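Local coordinates for CheC, inhibitor of MCP methylation / FliN fusion protein (Thermotoga maritima, PDB 4HYN) that serves in the flagellar rotor as FliY, a member of the CheC phosphatase family that probably dephosphorylates the chemotaxis response regulator CheY, at residues A[126-131]-A[192-197]. Residues are numbered along the deposited sequence; the frame is centred on the assembly and turned at random.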
ATOM      1  N   GLU A 126      -0.545  16.405   5.037  1.00 16.47           N
ATOM      2  CA  GLU A 126      -0.828  17.191   6.227  1.00 18.70           C
ATOM      3  C   GLU A 126       0.148  16.807   7.330  1.00 18.47           C
ATOM      4  O   GLU A 126       0.702  17.669   8.007  1.00 20.41           O
ATOM      5  CB  GLU A 126      -2.273  16.967   6.688  1.00 20.18           C
ATOM      6  CG  GLU A 126      -3.304  17.507   5.704  1.00 27.73           C
ATOM      7  CD  GLU A 126      -4.741  17.137   6.046  1.00 31.64           C
ATOM      8  OE1 GLU A 126      -4.973  16.048   6.617  1.00 35.34           O
ATOM      9  OE2 GLU A 126      -5.646  17.935   5.717  1.00 33.52           O
ATOM     10  N   LEU A 127       0.420  15.510   7.442  1.00 18.59           N
ATOM     11  CA  LEU A 127       1.320  14.984   8.464  1.00 17.59           C
ATOM     12  C   LEU A 127       2.743  15.522   8.331  1.00 16.49           C
ATOM     13  O   LEU A 127       3.302  16.033   9.294  1.00 16.30           O
ATOM     14  CB  LEU A 127       1.307  13.450   8.424  1.00 17.11           C
ATOM     15  CG  LEU A 127       1.449  12.643   9.720  1.00 19.62           C
ATOM     16  CD1 LEU A 127       2.909  12.453  10.074  1.00 21.58           C
ATOM     17  CD2 LEU A 127       0.691  13.311  10.874  1.00 18.59           C
ATOM     18  N   LEU A 128       3.295  15.467   7.121  1.00 16.31           N
ATOM     19  CA  LEU A 128       4.659  15.927   6.872  1.00 14.43           C
ATOM     20  C   LEU A 128       4.820  17.419   6.595  1.00 16.35           C
ATOM     21  O   LEU A 128       5.951  17.923   6.538  1.00 17.65           O
ATOM     22  CB  LEU A 128       5.299  15.110   5.747  1.00 14.85           C
ATOM     23  CG  LEU A 128       5.542  13.629   6.053  1.00 14.85           C
ATOM     24  CD1 LEU A 128       6.282  12.980   4.907  1.00 13.83           C
ATOM     25  CD2 LEU A 128       6.337  13.486   7.352  1.00 12.92           C
ATOM     26  N   GLY A 129       3.701  18.124   6.436  1.00 15.33           N
ATOM     27  CA  GLY A 129       3.746  19.552   6.175  1.00 16.66           C
ATOM     28  C   GLY A 129       4.239  19.886   4.778  1.00 19.00           C
ATOM     29  O   GLY A 129       4.951  20.864   4.572  1.00 20.06           O
ATOM     30  N   ILE A 130       3.845  19.076   3.807  1.00 20.14           N
ATOM     31  CA  ILE A 130       4.268  19.285   2.439  1.00 22.51           C
ATOM     32  C   ILE A 130       3.223  18.705   1.495  1.00 22.58           C
ATOM     33  O   ILE A 130       2.579  17.716   1.815  1.00 23.94           O
ATOM     34  CB  ILE A 130       5.648  18.621   2.197  1.00 24.69           C
ATOM     35  CG1 ILE A 130       6.187  19.001   0.817  1.00 27.47           C
ATOM     36  CG2 ILE A 130       5.553  17.114   2.362  1.00 25.14           C
ATOM     37  CD1 ILE A 130       6.499  20.487   0.669  1.00 30.04           C
ATOM     38  N   THR A 131       3.021  19.349   0.356  1.00 23.59           N
ATOM     39  CA  THR A 131       2.045  18.878  -0.620  1.00 24.58           C
ATOM     40  C   THR A 131       2.612  17.747  -1.471  1.00 24.12           C
ATOM     41  O   THR A 131       3.656  17.881  -2.105  1.00 22.56           O
ATOM     42  CB  THR A 131       1.546  20.038  -1.524  1.00 25.56           C
ATOM     43  OG1 THR A 131       0.624  20.845  -0.782  1.00 29.47           O
ATOM     44  CG2 THR A 131       0.846  19.513  -2.774  1.00 27.07           C
ATOM     45  N   TYR A 192      11.713  10.813   6.291  1.00 18.63           N
ATOM     46  CA  TYR A 192      12.306  10.982   7.605  1.00 17.75           C
ATOM     47  C   TYR A 192      12.867  12.388   7.797  1.00 19.49           C
ATOM     48  O   TYR A 192      12.850  12.907   8.909  1.00 21.06           O
ATOM     49  CB  TYR A 192      13.393   9.933   7.855  1.00 17.50           C
ATOM     50  CG  TYR A 192      13.773   9.814   9.310  1.00 18.73           C
ATOM     51  CD1 TYR A 192      12.827   9.429  10.267  1.00 20.30           C
ATOM     52  CD2 TYR A 192      15.061  10.131   9.747  1.00 20.97           C
ATOM     53  CE1 TYR A 192      13.149   9.369  11.625  1.00 19.19           C
ATOM     54  CE2 TYR A 192      15.398  10.071  11.106  1.00 21.39           C
ATOM     55  CZ  TYR A 192      14.431   9.694  12.039  1.00 22.43           C
ATOM     56  OH  TYR A 192      14.737   9.674  13.387  1.00 26.35           O
ATOM     57  N   GLU A 193      13.374  13.001   6.727  1.00 20.75           N
ATOM     58  CA  GLU A 193      13.913  14.357   6.817  1.00 21.57           C
ATOM     59  C   GLU A 193      12.789  15.326   7.148  1.00 21.00           C
ATOM     60  O   GLU A 193      12.966  16.232   7.951  1.00 22.64           O
ATOM     61  CB  GLU A 193      14.584  14.774   5.507  1.00 24.92           C
ATOM     62  CG  GLU A 193      15.918  14.097   5.237  1.00 29.89           C
ATOM     63  CD  GLU A 193      16.395  14.256   3.793  1.00 34.02           C
ATOM     64  OE1 GLU A 193      16.104  15.298   3.155  1.00 34.19           O
ATOM     65  OE2 GLU A 193      17.070  13.326   3.296  1.00 36.16           O
ATOM     66  N   TYR A 194      11.632  15.132   6.523  1.00 20.13           N
ATOM     67  CA  TYR A 194      10.469  15.979   6.774  1.00 19.10           C
ATOM     68  C   TYR A 194       9.909  15.705   8.170  1.00 18.31           C
ATOM     69  O   TYR A 194       9.469  16.618   8.874  1.00 18.11           O
ATOM     70  CB  TYR A 194       9.367  15.687   5.760  1.00 18.93           C
ATOM     71  CG  TYR A 194       9.564  16.296   4.398  1.00 22.09           C
ATOM     72  CD1 TYR A 194       9.589  15.491   3.257  1.00 23.21           C
ATOM     73  CD2 TYR A 194       9.690  17.674   4.238  1.00 23.11           C
ATOM     74  CE1 TYR A 194       9.730  16.039   1.991  1.00 23.60           C
ATOM     75  CE2 TYR A 194       9.834  18.235   2.970  1.00 25.47           C
ATOM     76  CZ  TYR A 194       9.853  17.406   1.850  1.00 25.71           C
ATOM     77  OH  TYR A 194      10.009  17.937   0.593  1.00 26.26           O
ATOM     78  N   PHE A 195       9.906  14.427   8.533  1.00 16.79           N
ATOM     79  CA  PHE A 195       9.394  13.957   9.810  1.00 16.23           C
ATOM     80  C   PHE A 195      10.203  14.430  11.018  1.00 18.00           C
ATOM     81  O   PHE A 195       9.632  14.880  12.010  1.00 16.64           O
ATOM     82  CB  PHE A 195       9.344  12.434   9.791  1.00 13.08           C
ATOM     83  CG  PHE A 195       8.630  11.827  10.961  1.00 12.02           C
ATOM     84  CD1 PHE A 195       7.240  11.767  10.984  1.00  9.37           C
ATOM     85  CD2 PHE A 195       9.349  11.243  12.000  1.00 10.13           C
ATOM     86  CE1 PHE A 195       6.574  11.133  12.018  1.00 11.69           C
ATOM     87  CE2 PHE A 195       8.697  10.605  13.045  1.00 11.03           C
ATOM     88  CZ  PHE A 195       7.301  10.545  13.055  1.00 14.25           C
ATOM     89  N   THR A 196      11.525  14.322  10.944  1.00 19.47           N
ATOM     90  CA  THR A 196      12.355  14.737  12.068  1.00 22.26           C
ATOM     91  C   THR A 196      12.374  16.231  12.299  1.00 22.67           C
ATOM     92  O   THR A 196      12.478  16.678  13.444  1.00 21.76           O
ATOM     93  CB  THR A 196      13.784  14.194  11.978  1.00 21.78           C
ATOM     94  OG1 THR A 196      14.315  14.434  10.671  1.00 23.43           O
ATOM     95  CG2 THR A 196      13.775  12.724  12.257  1.00 21.93           C
ATOM     96  N   LYS A 197      12.233  16.996  11.220  1.00 24.25           N
ATOM     97  CA  LYS A 197      12.212  18.449  11.321  1.00 27.74           C
ATOM     98  C   LYS A 197      11.078  18.926  12.231  1.00 28.33           C
ATOM     99  O   LYS A 197      11.272  19.855  13.019  1.00 28.43           O
ATOM    100  CB  LYS A 197      12.077  19.099   9.947  1.00 31.10           C
ATOM    101  CG  LYS A 197      12.034  20.624   9.995  1.00 36.42           C
ATOM    102  CD  LYS A 197      11.684  21.198   8.639  1.00 40.91           C
ATOM    103  CE  LYS A 197      11.534  22.708   8.684  1.00 44.91           C
ATOM    104  NZ  LYS A 197      11.186  23.261   7.336  1.00 47.61           N
TER
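In the CheC-like fold, long helices pack beside an antiparallel sheet, and the joint between the end of helix 103-128 and the C-terminal helix 185-200 illustrates how two helices can meet largely through apolar side chains. No hydrogen bond crosses between 126-131 and 192-197; just beyond, Lys198 NZ makes a weak one to Leu127 O. Helix 103-128 stops where Gly129 takes a positive phi, and the turn that follows brings Ile130 alongside Leu128, so that both residues face Tyr194.

A CH-pi contact joins Ile130 to Tyr194. Ile130 sets its CG2 methyl over the centre of one face of the Tyr194 ring, 4.2 Å from the centroid and 6° off the ring normal. Its CG1, anti to the backbone N, reaches the phenol end, 4.1 Å from Tyr194 CZ. The hydroxyl there has a weak hydrogen bond to Gly68 O, while Lys190 makes a cation-pi contact with the same ring.

Aliphatic packing supplies the rest. Buried Leu128 crosses Tyr194 at about a right angle, its CB 4.1 Å from Tyr194 CB. With Leu128 CG anti to the carbonyl carbon, the CD2 branch extends to the helix backbone, 3.9 Å from Phe195 N. Phe195, which also touches Met11 of helix 6-30, receives both leucines near its ring plane: Leu128 CD2 lies 4.1 Å from Phe195 CD1, and Leu127 CD1 approaches Phe195 CE1 more loosely, at 4.4 Å.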